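Local coordinates for protein 4-alpha-glucanotransferase (PDB 5B68) that is an amylomaltase, a large bacterial glucanotransferase that joins a beta-sandwich domain to a domain of the TIM-barrel class, at residues F69-P74 / L435-Y440; S95-H100 / A131-P136; H144-K149 / A155-I160; I441-L446 / N488-I493. All coordinates share one frame; numbering follows the deposited sequence. Where two conformers were deposited one is given.

How the contacts relate
Contacts 2 and 3 lie in the N-terminal beta sandwich, their centres about 11 Å apart, and meet where strand 98-102 pairs with strand 142-150 of the same sheet. Contact 4 packs two helices of the TIM-barrel part, its centre about 16 Å from that of contact 3, and is touched by the sandwich through Ile-160 and Ile-493. Contact 1 joins the two parts by a salt bridge; its segments also touch contacts 3 and 4. Along the chain, contacts 2 and 3 follow one another inside the long loop closed by contact 1, and contact 4 opens straight after it. The sandwich is thereby held against the barrel at several points.

Contact 1. Residues F69-P74 / L435-Y440; sequences FTRPLP and LAEEGY
With CG beside the backbone N (chi1 -79°) and the chain extended as far as NE, Arg-71 reaches out to Glu-437, whose own straight chain leaves the end of the short helix 434-437. The contact is a surface salt bridge between the loop leading into strand 76-80 of the beta sandwich and a short helix of the TIM-barrel part, over 360 residues further on. The two side chains meet at about a right angle, and the guanidinium and carboxylate planes are turned 67° apart. Both terminal nitrogens close on one oxygen: Arg-71 NH1 lies 2.9 Å and NH2 3.1 Å from Glu-437 OE2. That oxygen sits almost exactly in the guanidinium plane, between the two N-H groups, while the arginine comes to it on the anti side and somewhat out of the carboxylate plane. Such a forked grip bends both bonds; the angle at the NH1 hydrogen is 149°. Arg-71 is shared, its NE making a second salt bridge to Glu-68, so that two acids hold the guanidinium in place. Just beyond Glu-437 the helix ends in a Schellman motif with Gly-439 at positive phi. There Tyr-440 N bonds to Leu-435 O at 3.1 Å, and Gly-439 N to Ala-436 O at 2.9 Å.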
loop_
_atom_site.group_PDB
_atom_site.type_symbol
_atom_site.label_atom_id
_atom_site.label_comp_id
_atom_site.label_asym_id
_atom_site.label_seq_id
_atom_site.Cartn_x
_atom_site.Cartn_y
_atom_site.Cartn_z
ATOM N N PHE A 69 -25.723 -11.535 20.462
ATOM C CA PHE A 69 -25.949 -12.369 21.662
ATOM C C PHE A 69 -25.814 -13.834 21.410
ATOM O O PHE A 69 -25.623 -14.605 22.365
ATOM C CB PHE A 69 -27.281 -11.978 22.370
ATOM C CG PHE A 69 -27.267 -12.289 23.821
ATOM C CD1 PHE A 69 -26.617 -11.443 24.689
ATOM C CD2 PHE A 69 -27.798 -13.509 24.300
ATOM C CE1 PHE A 69 -26.589 -11.747 26.055
ATOM C CE2 PHE A 69 -27.761 -13.821 25.636
ATOM C CZ PHE A 69 -27.122 -12.955 26.513
ATOM N N THR A 70 -25.888 -14.282 20.147
ATOM C CA THR A 70 -25.771 -15.692 19.801
ATOM C C THR A 70 -24.449 -16.021 19.122
ATOM O O THR A 70 -24.243 -17.126 18.659
ATOM C CB THR A 70 -26.958 -16.146 18.947
ATOM O OG1 THR A 70 -27.058 -15.305 17.784
ATOM C CG2 THR A 70 -28.193 -15.941 19.770
ATOM N N ARG A 71 -23.490 -15.108 19.123
ATOM C CA ARG A 71 -22.122 -15.399 18.668
ATOM C C ARG A 71 -21.406 -16.243 19.710
ATOM O O ARG A 71 -21.161 -15.757 20.813
ATOM C CB ARG A 71 -21.308 -14.095 18.523
ATOM C CG ARG A 71 -21.562 -13.269 17.257
ATOM C CD ARG A 71 -20.472 -12.202 17.110
ATOM N NE ARG A 71 -20.727 -11.329 15.956
ATOM C CZ ARG A 71 -20.452 -11.658 14.693
ATOM N NH1 ARG A 71 -20.744 -10.767 13.717
ATOM N NH2 ARG A 71 -19.927 -12.823 14.407
ATOM N N PRO A 72 -21.069 -17.459 19.376
ATOM C CA PRO A 72 -20.493 -18.277 20.413
ATOM C C PRO A 72 -19.141 -17.749 20.874
ATOM O O PRO A 72 -18.892 -17.669 22.103
ATOM C CB PRO A 72 -20.407 -19.662 19.766
ATOM C CG PRO A 72 -21.488 -19.666 18.724
ATOM C CD PRO A 72 -21.440 -18.262 18.176
ATOM N N LEU A 73 -18.286 -17.370 19.910
ATOM C CA LEU A 73 -17.079 -16.625 20.155
ATOM C C LEU A 73 -17.165 -15.305 19.398
ATOM O O LEU A 73 -17.965 -15.184 18.462
ATOM C CB LEU A 73 -15.850 -17.372 19.671
ATOM C CG LEU A 73 -15.427 -18.559 20.585
ATOM C CD1 LEU A 73 -14.492 -19.460 19.896
ATOM C CD2 LEU A 73 -14.827 -18.032 21.892
ATOM N N PRO A 74 -16.264 -14.383 19.711
ATOM C CA PRO A 74 -16.232 -13.168 18.902
ATOM C C PRO A 74 -15.797 -13.516 17.479
ATOM O O PRO A 74 -15.257 -14.618 17.201
ATOM C CB PRO A 74 -15.218 -12.273 19.617
ATOM C CG PRO A 74 -15.176 -12.821 20.997
ATOM C CD PRO A 74 -15.389 -14.288 20.889
ATOM N N LEU A 435 -14.367 -9.243 7.486
ATOM C CA LEU A 435 -12.936 -9.402 7.518
ATOM C C LEU A 435 -12.556 -9.944 8.914
ATOM O O LEU A 435 -11.726 -10.777 9.008
ATOM C CB LEU A 435 -12.202 -8.066 7.257
ATOM C CG LEU A 435 -10.664 -8.177 7.238
ATOM C CD1 LEU A 435 -10.085 -9.173 6.274
ATOM C CD2 LEU A 435 -10.064 -6.830 7.060
ATOM N N ALA A 436 -13.170 -9.408 9.972
ATOM C CA ALA A 436 -12.873 -9.831 11.343
ATOM C C ALA A 436 -13.366 -11.286 11.594
ATOM O O ALA A 436 -12.700 -12.069 12.363
ATOM C CB ALA A 436 -13.467 -8.839 12.312
ATOM N N GLU A 437 -14.480 -11.649 10.986
ATOM C CA GLU A 437 -15.024 -13.003 11.071
ATOM C C GLU A 437 -14.094 -14.008 10.440
ATOM O O GLU A 437 -14.080 -15.156 10.814
ATOM C CB GLU A 437 -16.408 -13.099 10.456
ATOM C CG GLU A 437 -17.441 -12.365 11.266
ATOM C CD GLU A 437 -18.822 -12.413 10.657
ATOM O OE1 GLU A 437 -18.935 -12.560 9.444
ATOM O OE2 GLU A 437 -19.788 -12.302 11.402
ATOM N N GLU A 438 -13.348 -13.556 9.448
ATOM C CA GLU A 438 -12.378 -14.391 8.776
ATOM C C GLU A 438 -11.019 -14.303 9.453
ATOM O O GLU A 438 -10.050 -14.719 8.911
ATOM C CB GLU A 438 -12.251 -14.035 7.307
ATOM C CG GLU A 438 -13.457 -14.424 6.502
ATOM C CD GLU A 438 -13.683 -15.915 6.452
ATOM O OE1 GLU A 438 -12.735 -16.679 6.269
ATOM O OE2 GLU A 438 -14.828 -16.314 6.582
ATOM N N GLY A 439 -10.968 -13.697 10.621
ATOM C CA GLY A 439 -9.753 -13.696 11.404
ATOM C C GLY A 439 -8.652 -12.835 10.834
ATOM O O GLY A 439 -7.515 -13.006 11.138
ATOM N N TYR A 440 -9.039 -11.911 9.986
ATOM C CA TYR A 440 -8.145 -10.981 9.310
ATOM C C TYR A 440 -7.122 -11.714 8.409
ATOM O O TYR A 440 -6.044 -11.175 8.091
ATOM C CB TYR A 440 -7.469 -10.034 10.302
ATOM C CG TYR A 440 -8.419 -9.061 10.915
ATOM C CD1 TYR A 440 -8.674 -7.811 10.290
ATOM C CD2 TYR A 440 -9.056 -9.316 12.136
ATOM C CE1 TYR A 440 -9.594 -6.927 10.804
ATOM C CE2 TYR A 440 -9.932 -8.407 12.688
ATOM C CZ TYR A 440 -10.257 -7.207 11.983
ATOM O OH TYR A 440 -11.081 -6.247 12.449
#

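Contact 2. Residues S95-H100 / A131-P136; sequences SPADVH and ASFKIP
Phe-133 meets Ala-97 and Val-99, and segment A131-P136 comes up to them from Ala-131, with Ala-131 CA 7.8 Å from Ala-97 CA. Ser-132 turns to the other side of its strand, where OG is hydrogen-bonded to Asn-116. Phe-133 then swings its ring inward, with CG beside the backbone N (chi1 -64°). One methyl, Val-99 CG2, stands over a face of this ring as a CH-pi contact, 4.0 Å from the centroid and 17° off the normal, shifted toward the CE1 rim. At the far end of the ring, Phe-133 CZ touches Ala-97 CB at 4.1 Å and has Ala-97 O, which approaches obliquely, at 3.6 Å. This is packing inside the beta sandwich: strands 98-102 and 126-134 are not paired with each other here, though each is hydrogen-bonded to strand 108-114, and the CA atoms of Val-99 and Phe-133 are 8.2 Å apart. Leu-146 and Leu-148 pack on Val-99, while Phe-87 and Val-89 of strand 86-92 also lean on the phenyl ring.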
loop_
_atom_site.group_PDB
_atom_site.type_symbol
_atom_site.label_atom_id
_atom_site.label_comp_id
_atom_site.label_asym_id
_atom_site.label_seq_id
_atom_site.Cartn_x
_atom_site.Cartn_y
_atom_site.Cartn_z
ATOM N N SER A 95 -25.563 -25.200 29.291
ATOM C CA SER A 95 -24.625 -26.111 28.649
ATOM C C SER A 95 -23.170 -25.612 28.959
ATOM O O SER A 95 -23.019 -24.444 29.434
ATOM C CB SER A 95 -24.975 -26.184 27.130
ATOM O OG SER A 95 -24.619 -24.947 26.512
ATOM N N PRO A 96 -22.134 -26.454 28.716
ATOM C CA PRO A 96 -20.724 -26.139 29.015
ATOM C C PRO A 96 -20.249 -24.980 28.151
ATOM O O PRO A 96 -20.761 -24.818 26.995
ATOM C CB PRO A 96 -19.999 -27.377 28.635
ATOM C CG PRO A 96 -21.000 -28.479 28.717
ATOM C CD PRO A 96 -22.249 -27.858 28.241
ATOM N N ALA A 97 -19.360 -24.175 28.746
ATOM C CA ALA A 97 -18.523 -23.264 27.993
ATOM C C ALA A 97 -17.048 -23.647 28.196
ATOM O O ALA A 97 -16.327 -23.068 29.004
ATOM C CB ALA A 97 -18.816 -21.856 28.394
ATOM N N ASP A 98 -16.622 -24.711 27.529
ATOM C CA ASP A 98 -15.223 -25.136 27.632
ATOM C C ASP A 98 -14.496 -24.338 26.550
ATOM O O ASP A 98 -14.870 -24.400 25.387
ATOM C CB ASP A 98 -15.031 -26.628 27.416
ATOM C CG ASP A 98 -15.858 -27.468 28.371
ATOM O OD1 ASP A 98 -16.139 -26.962 29.457
ATOM O OD2 ASP A 98 -16.243 -28.609 28.002
ATOM N N VAL A 99 -13.509 -23.565 26.986
ATOM C CA VAL A 99 -12.714 -22.659 26.110
ATOM C C VAL A 99 -11.237 -22.957 26.332
ATOM O O VAL A 99 -10.800 -23.160 27.453
ATOM C CB VAL A 99 -12.983 -21.155 26.387
ATOM C CG1 VAL A 99 -12.159 -20.254 25.429
ATOM C CG2 VAL A 99 -14.468 -20.828 26.289
ATOM N N HIS A 100 -10.473 -23.043 25.248
ATOM C CA HIS A 100 -9.021 -23.073 25.356
ATOM C C HIS A 100 -8.393 -22.365 24.137
ATOM O O HIS A 100 -9.112 -21.985 23.218
ATOM C CB HIS A 100 -8.498 -24.504 25.506
ATOM C CG HIS A 100 -8.561 -25.301 24.259
ATOM N ND1 HIS A 100 -9.709 -25.939 23.816
ATOM C CD2 HIS A 100 -7.597 -25.605 23.368
ATOM C CE1 HIS A 100 -9.446 -26.536 22.670
ATOM N NE2 HIS A 100 -8.177 -26.351 22.381
ATOM N N ALA A 131 -20.888 -15.787 29.185
ATOM C CA ALA A 131 -19.768 -15.872 30.153
ATOM C C ALA A 131 -18.599 -15.037 29.666
ATOM O O ALA A 131 -18.574 -14.632 28.517
ATOM C CB ALA A 131 -19.380 -17.315 30.314
ATOM N N SER A 132 -17.712 -14.663 30.571
ATOM C CA SER A 132 -16.485 -13.924 30.231
ATOM C C SER A 132 -15.265 -14.709 30.550
ATOM O O SER A 132 -15.157 -15.431 31.609
ATOM C CB SER A 132 -16.415 -12.539 30.890
ATOM O OG SER A 132 -17.387 -11.602 30.406
ATOM N N PHE A 133 -14.300 -14.674 29.643
ATOM C CA PHE A 133 -13.012 -15.340 29.873
ATOM C C PHE A 133 -11.878 -14.355 29.574
ATOM O O PHE A 133 -12.049 -13.382 28.832
ATOM C CB PHE A 133 -12.830 -16.603 29.046
ATOM C CG PHE A 133 -13.818 -17.681 29.377
ATOM C CD1 PHE A 133 -15.064 -17.663 28.778
ATOM C CD2 PHE A 133 -13.541 -18.660 30.300
ATOM C CE1 PHE A 133 -16.015 -18.611 29.085
ATOM C CE2 PHE A 133 -14.480 -19.641 30.605
ATOM C CZ PHE A 133 -15.717 -19.635 29.986
ATOM N N LYS A 134 -10.743 -14.628 30.188
ATOM C CA LYS A 134 -9.584 -13.778 30.188
ATOM C C LYS A 134 -8.428 -14.547 29.628
ATOM O O LYS A 134 -8.097 -15.670 30.057
ATOM C CB LYS A 134 -9.279 -13.388 31.641
ATOM C CG LYS A 134 -8.345 -12.246 31.810
ATOM C CD LYS A 134 -8.303 -11.763 33.271
ATOM C CE LYS A 134 -7.984 -12.868 34.262
ATOM N NZ LYS A 134 -7.988 -12.371 35.687
ATOM N N ILE A 135 -7.770 -13.982 28.632
ATOM C CA ILE A 135 -6.561 -14.575 28.143
ATOM C C ILE A 135 -5.352 -14.308 29.085
ATOM O O ILE A 135 -5.343 -13.282 29.749
ATOM C CB ILE A 135 -6.208 -14.165 26.691
ATOM C CG1 ILE A 135 -5.836 -12.681 26.595
ATOM C CG2 ILE A 135 -7.382 -14.424 25.765
ATOM C CD1 ILE A 135 -5.349 -12.322 25.176
ATOM N N PRO A 136 -4.371 -15.197 29.060
ATOM C CA PRO A 136 -3.122 -15.022 29.790
ATOM C C PRO A 136 -2.355 -13.852 29.217
ATOM O O PRO A 136 -2.483 -13.577 28.052
ATOM C CB PRO A 136 -2.350 -16.303 29.504
ATOM C CG PRO A 136 -3.312 -17.254 28.928
ATOM C CD PRO A 136 -4.401 -16.453 28.310
#

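Contact 3. Residues H144-K149 / A155-I160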
loop_
_atom_site.group_PDB
_atom_site.type_symbol
_atom_site.label_atom_id
_atom_site.label_comp_id
_atom_site.label_asym_id
_atom_site.label_seq_id
_atom_site.Cartn_x
_atom_site.Cartn_y
_atom_site.Cartn_z
ATOM N N HIS A 144 -2.859 -17.259 16.698
ATOM C CA HIS A 144 -3.425 -18.309 17.521
ATOM C C HIS A 144 -4.924 -18.496 17.295
ATOM O O HIS A 144 -5.505 -17.852 16.455
ATOM C CB HIS A 144 -3.129 -18.025 18.988
ATOM C CG HIS A 144 -1.744 -17.525 19.226
ATOM N ND1 HIS A 144 -0.643 -18.104 18.649
ATOM C CD2 HIS A 144 -1.286 -16.463 19.920
ATOM C CE1 HIS A 144 0.437 -17.448 19.012
ATOM N NE2 HIS A 144 0.074 -16.442 19.778
ATOM N N LYS A 145 -5.514 -19.425 18.033
ATOM C CA LYS A 145 -6.934 -19.648 17.967
ATOM C C LYS A 145 -7.570 -19.840 19.333
ATOM O O LYS A 145 -6.982 -20.434 20.201
ATOM C CB LYS A 145 -7.219 -20.878 17.127
ATOM C CG LYS A 145 -6.976 -20.684 15.648
ATOM C CD LYS A 145 -7.842 -21.629 14.853
ATOM C CE LYS A 145 -7.561 -21.546 13.371
ATOM N NZ LYS A 145 -8.036 -22.779 12.697
ATOM N N LEU A 146 -8.793 -19.356 19.469
ATOM C CA LEU A 146 -9.636 -19.686 20.585
ATOM C C LEU A 146 -10.607 -20.760 20.127
ATOM O O LEU A 146 -11.169 -20.692 19.067
ATOM C CB LEU A 146 -10.405 -18.478 21.094
ATOM C CG LEU A 146 -9.687 -17.539 22.041
ATOM C CD1 LEU A 146 -10.336 -16.173 22.067
ATOM C CD2 LEU A 146 -9.581 -18.128 23.432
ATOM N N HIS A 147 -10.764 -21.770 20.953
ATOM C CA HIS A 147 -11.689 -22.867 20.655
ATOM C C HIS A 147 -12.737 -23.054 21.747
ATOM O O HIS A 147 -12.395 -23.088 22.958
ATOM C CB HIS A 147 -10.910 -24.147 20.606
ATOM C CG HIS A 147 -10.039 -24.291 19.430
ATOM N ND1 HIS A 147 -10.523 -24.714 18.221
ATOM C CD2 HIS A 147 -8.708 -24.148 19.272
ATOM C CE1 HIS A 147 -9.534 -24.802 17.358
ATOM N NE2 HIS A 147 -8.420 -24.476 17.967
ATOM N N LEU A 148 -13.989 -23.225 21.338
ATOM C CA LEU A 148 -15.108 -23.391 22.250
ATOM C C LEU A 148 -15.795 -24.721 21.952
ATOM O O LEU A 148 -16.133 -25.031 20.799
ATOM C CB LEU A 148 -16.097 -22.273 22.104
ATOM C CG LEU A 148 -17.511 -22.407 22.669
ATOM C CD1 LEU A 148 -17.326 -22.440 24.171
ATOM C CD2 LEU A 148 -18.555 -21.374 22.284
ATOM N N LYS A 149 -16.007 -25.493 23.035
ATOM C CA LYS A 149 -16.847 -26.708 22.960
ATOM C C LYS A 149 -17.989 -26.563 23.954
ATOM O O LYS A 149 -17.786 -26.197 25.116
ATOM C CB LYS A 149 -16.051 -28.001 23.177
ATOM C CG LYS A 149 -16.884 -29.250 22.989
ATOM C CD LYS A 149 -15.995 -30.494 22.912
ATOM C CE LYS A 149 -16.821 -31.758 22.778
ATOM N NZ LYS A 149 -17.658 -31.903 24.013
ATOM N N ALA A 155 -17.059 -24.038 18.209
ATOM C CA ALA A 155 -16.763 -22.738 17.546
ATOM C C ALA A 155 -15.274 -22.451 17.683
ATOM O O ALA A 155 -14.576 -23.005 18.570
ATOM C CB ALA A 155 -17.560 -21.587 18.134
ATOM N N GLU A 156 -14.760 -21.592 16.800
ATOM C CA GLU A 156 -13.361 -21.192 16.925
ATOM C C GLU A 156 -13.285 -19.746 16.420
ATOM O O GLU A 156 -14.129 -19.318 15.651
ATOM C CB GLU A 156 -12.410 -22.070 16.104
ATOM C CG GLU A 156 -12.705 -22.099 14.625
ATOM C CD GLU A 156 -11.582 -22.818 13.902
ATOM O OE1 GLU A 156 -10.712 -22.146 13.283
ATOM O OE2 GLU A 156 -11.500 -24.040 14.091
ATOM N N CYS A 157 -12.293 -19.012 16.878
ATOM C CA CYS A 157 -11.987 -17.727 16.319
ATOM C C CYS A 157 -10.487 -17.465 16.383
ATOM O O CYS A 157 -9.780 -18.100 17.120
ATOM C CB CYS A 157 -12.800 -16.617 16.949
ATOM S SG CYS A 157 -12.230 -16.143 18.591
ATOM N N GLY A 158 -9.979 -16.557 15.539
ATOM C CA GLY A 158 -8.571 -16.189 15.650
ATOM C C GLY A 158 -8.386 -15.435 16.947
ATOM O O GLY A 158 -9.278 -14.712 17.381
ATOM N N LEU A 159 -7.216 -15.614 17.511
ATOM C CA LEU A 159 -6.678 -14.894 18.650
ATOM C C LEU A 159 -5.296 -14.419 18.242
ATOM O O LEU A 159 -4.362 -15.246 18.081
ATOM C CB LEU A 159 -6.549 -15.799 19.891
ATOM C CG LEU A 159 -5.899 -15.157 21.137
ATOM C CD1 LEU A 159 -6.595 -13.905 21.626
ATOM C CD2 LEU A 159 -5.776 -16.121 22.308
ATOM N N ILE A 160 -5.167 -13.114 18.022
ATOM C CA ILE A 160 -4.029 -12.571 17.348
ATOM C C ILE A 160 -3.340 -11.624 18.313
ATOM O O ILE A 160 -3.952 -10.678 18.778
ATOM C CB ILE A 160 -4.500 -11.827 16.104
ATOM C CG1 ILE A 160 -5.274 -12.804 15.164
ATOM C CG2 ILE A 160 -3.305 -11.258 15.371
ATOM C CD1 ILE A 160 -6.307 -12.110 14.361
HETATM O O HOH W 1 -13.150 -25.553 18.107
#
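A beta hairpin of the sandwich domain, strands 142-150 and 153-162, is joined here by antiparallel pairing. Three hydrogen-bonded pairs, His-144 with Leu-159, Leu-146 with Cys-157 and Leu-148 with Ala-155, each close two backbone bonds; Leu-146 N to Cys-157 O and Leu-148 N to Ala-155 O are both 2.8 Å. The side chains of these pairs share one largely apolar face. There Leu-146 CB rests against Cys-157 SG at 3.9 Å, and Leu-146 CG meets Leu-159 CD2 at 4.2 Å. Val-77, Phe-87 and Val-99 pack on Leu-146, and the ring nitrogens of His-144 are bound by Glu-104 N and Pro-140 O. Around His-147 and Glu-156 the opposite face is polar. For Glu-156, chi1 58° places CG between the backbone N and the carbonyl carbon, and the chain runs alongside His-147. A water at the edge of the imidazole links His-147 ND1, 2.8 Å away, to Ala-155 O, to which it donates. Lys-145 runs an extended chain obliquely across to Glu-156, placing NZ 2.8 Å from OE1 on the syn lone pair of the carboxylate, so that on this exposed side the two charges are paired across the hairpin.

Contact 4. Residues I441-L446 / N488-I493; sequences IPWRNL and NALVGI. With SO4 (sulfate ion), chain K.
Trp-443 brings helix 441-452 against Leu-490 and Ile-493 of helix 487-500, the short segments running 10.6 Å apart and only 22° from parallel. Both helices lie in the TIM-barrel part and precede strands 456-459 and 504-507, neighbours in its parallel sheet. First in order is Ile-441, whose CD1 sits over the centre of the Arg-444 guanidinium face, 3.5 Å above it. Trp-443 follows, its ring thrown across the gap by a CG anti to the backbone N (chi1 178°). Leu-490 CD2 sits over one face of the indole as a CH-pi contact, 3.7 Å from the centroid of the five-membered ring, and Ile-493 CG2 reaches CD1 of Trp-443 at 3.5 Å. Within the ring plane, Trp-443 NE1 donates to Leu-490 O at 3.1 Å, meeting a lone pair in the carbonyl plane; the angle at the hydrogen is 153°. The backbone of Arg-444 only brushes Ile-493. Its side chain bends at chi3, with NH1 2.6 Å from O3 and NH2 2.9 Å from O4 of a sulfate probably left by the crystallisation liquor. Leu-490 therefore serves Trp-443 twice, its methyl lying over the ring and its carbonyl satisfying the N-H of a buried tryptophan, whereas Arg-444, turned away from this packing, divides its guanidinium between the sulfate, Asn-445 OD1 and the Trp-143 ring of the sandwich.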
loop_
_atom_site.group_PDB
_atom_site.type_symbol
_atom_site.label_atom_id
_atom_site.label_comp_id
_atom_site.label_asym_id
_atom_site.label_seq_id
_atom_site.Cartn_x
_atom_site.Cartn_y
_atom_site.Cartn_z
ATOM N N ILE A 441 -7.404 -12.962 8.038
ATOM C CA ILE A 441 -6.403 -13.723 7.360
ATOM C C ILE A 441 -6.033 -13.122 5.979
ATOM O O ILE A 441 -4.843 -13.157 5.632
ATOM C CB ILE A 441 -6.806 -15.215 7.250
ATOM C CG1 ILE A 441 -6.877 -15.830 8.652
ATOM C CG2 ILE A 441 -5.888 -15.948 6.276
ATOM C CD1 ILE A 441 -5.554 -15.924 9.420
ATOM N N PRO A 442 -7.005 -12.534 5.242
ATOM C CA PRO A 442 -6.618 -11.870 3.967
ATOM C C PRO A 442 -5.666 -10.655 4.129
ATOM O O PRO A 442 -4.784 -10.430 3.294
ATOM C CB PRO A 442 -7.955 -11.462 3.418
ATOM C CG PRO A 442 -8.882 -12.579 3.875
ATOM C CD PRO A 442 -8.457 -12.685 5.307
ATOM N N TRP A 443 -5.837 -9.931 5.231
ATOM C CA TRP A 443 -4.958 -8.774 5.566
ATOM C C TRP A 443 -3.564 -9.328 5.943
ATOM O O TRP A 443 -2.513 -8.872 5.437
ATOM C CB TRP A 443 -5.574 -7.993 6.719
ATOM C CG TRP A 443 -4.809 -6.825 7.239
ATOM C CD1 TRP A 443 -4.617 -6.538 8.540
ATOM C CD2 TRP A 443 -4.280 -5.713 6.507
ATOM N NE1 TRP A 443 -3.903 -5.379 8.678
ATOM C CE2 TRP A 443 -3.748 -4.815 7.451
ATOM C CE3 TRP A 443 -4.211 -5.383 5.158
ATOM C CZ2 TRP A 443 -3.098 -3.634 7.084
ATOM C CZ3 TRP A 443 -3.582 -4.248 4.779
ATOM C CH2 TRP A 443 -3.036 -3.342 5.754
ATOM N N ARG A 444 -3.514 -10.357 6.840
ATOM C CA ARG A 444 -2.287 -11.025 7.128
ATOM C C ARG A 444 -1.521 -11.493 5.859
ATOM O O ARG A 444 -0.310 -11.280 5.745
ATOM C CB ARG A 444 -2.504 -12.303 7.995
ATOM C CG ARG A 444 -1.178 -12.971 8.346
ATOM C CD ARG A 444 -1.412 -14.302 9.058
ATOM N NE ARG A 444 -1.841 -15.310 8.126
ATOM C CZ ARG A 444 -2.197 -16.562 8.456
ATOM N NH1 ARG A 444 -2.186 -16.937 9.726
ATOM N NH2 ARG A 444 -2.638 -17.426 7.509
ATOM N N ASN A 445 -2.236 -12.168 4.959
ATOM C CA ASN A 445 -1.558 -12.834 3.862
ATOM C C ASN A 445 -0.979 -11.811 2.860
ATOM O O ASN A 445 0.162 -12.027 2.368
ATOM C CB ASN A 445 -2.515 -13.800 3.174
ATOM C CG ASN A 445 -2.785 -15.049 4.026
ATOM O OD1 ASN A 445 -2.172 -15.264 5.046
ATOM N ND2 ASN A 445 -3.671 -15.872 3.555
ATOM N N LEU A 446 -1.713 -10.732 2.570
ATOM C CA LEU A 446 -1.165 -9.720 1.664
ATOM C C LEU A 446 0.075 -9.050 2.315
ATOM O O LEU A 446 1.135 -8.909 1.664
ATOM C CB LEU A 446 -2.198 -8.766 1.179
ATOM C CG LEU A 446 -2.641 -7.624 2.073
ATOM C CD1 LEU A 446 -1.739 -6.391 2.008
ATOM C CD2 LEU A 446 -4.032 -7.279 1.725
ATOM N N ASN A 488 -7.333 -1.358 16.138
ATOM C CA ASN A 488 -6.516 -2.233 16.949
ATOM C C ASN A 488 -6.149 -3.527 16.197
ATOM O O ASN A 488 -5.000 -3.988 16.282
ATOM C CB ASN A 488 -7.105 -2.559 18.258
ATOM C CG ASN A 488 -7.059 -1.381 19.223
ATOM O OD1 ASN A 488 -6.081 -0.660 19.337
ATOM N ND2 ASN A 488 -8.129 -1.199 19.901
ATOM N N ALA A 489 -7.106 -4.028 15.452
ATOM C CA ALA A 489 -6.829 -5.131 14.543
ATOM C C ALA A 489 -5.993 -4.770 13.319
ATOM O O ALA A 489 -4.961 -5.399 13.100
ATOM C CB ALA A 489 -8.133 -5.827 14.158
ATOM N N LEU A 490 -6.377 -3.762 12.534
ATOM C CA LEU A 490 -5.649 -3.462 11.298
ATOM C C LEU A 490 -4.228 -2.956 11.584
ATOM O O LEU A 490 -3.250 -3.416 10.981
ATOM C CB LEU A 490 -6.437 -2.464 10.451
ATOM C CG LEU A 490 -7.711 -3.040 9.786
ATOM C CD1 LEU A 490 -8.363 -2.069 8.862
ATOM C CD2 LEU A 490 -7.395 -4.298 9.002
ATOM N N VAL A 491 -4.099 -2.037 12.526
ATOM C CA VAL A 491 -2.785 -1.482 12.876
ATOM C C VAL A 491 -1.976 -2.490 13.603
ATOM O O VAL A 491 -0.748 -2.635 13.364
ATOM C CB VAL A 491 -2.895 -0.234 13.795
ATOM C CG1 VAL A 491 -1.522 0.229 14.244
ATOM C CG2 VAL A 491 -3.610 0.916 13.108
ATOM N N GLY A 492 -2.638 -3.228 14.503
ATOM C CA GLY A 492 -1.926 -4.272 15.291
ATOM C C GLY A 492 -1.351 -5.370 14.409
ATOM O O GLY A 492 -0.228 -5.829 14.627
ATOM N N ILE A 493 -2.108 -5.770 13.424
ATOM C CA ILE A 493 -1.630 -6.784 12.501
ATOM C C ILE A 493 -0.535 -6.243 11.568
ATOM O O ILE A 493 0.358 -6.952 11.243
ATOM C CB ILE A 493 -2.817 -7.404 11.754
ATOM C CG1 ILE A 493 -3.648 -8.286 12.731
ATOM C CG2 ILE A 493 -2.364 -8.248 10.539
ATOM C CD1 ILE A 493 -5.058 -8.607 12.216
HETATM S S SO4 K . -3.448 -20.313 9.732
HETATM O O1 SO4 K . -2.842 -21.581 10.223
HETATM O O2 SO4 K . -4.932 -20.388 9.685
HETATM O O3 SO4 K . -3.087 -19.193 10.659
HETATM O O4 SO4 K . -2.930 -20.145 8.352
#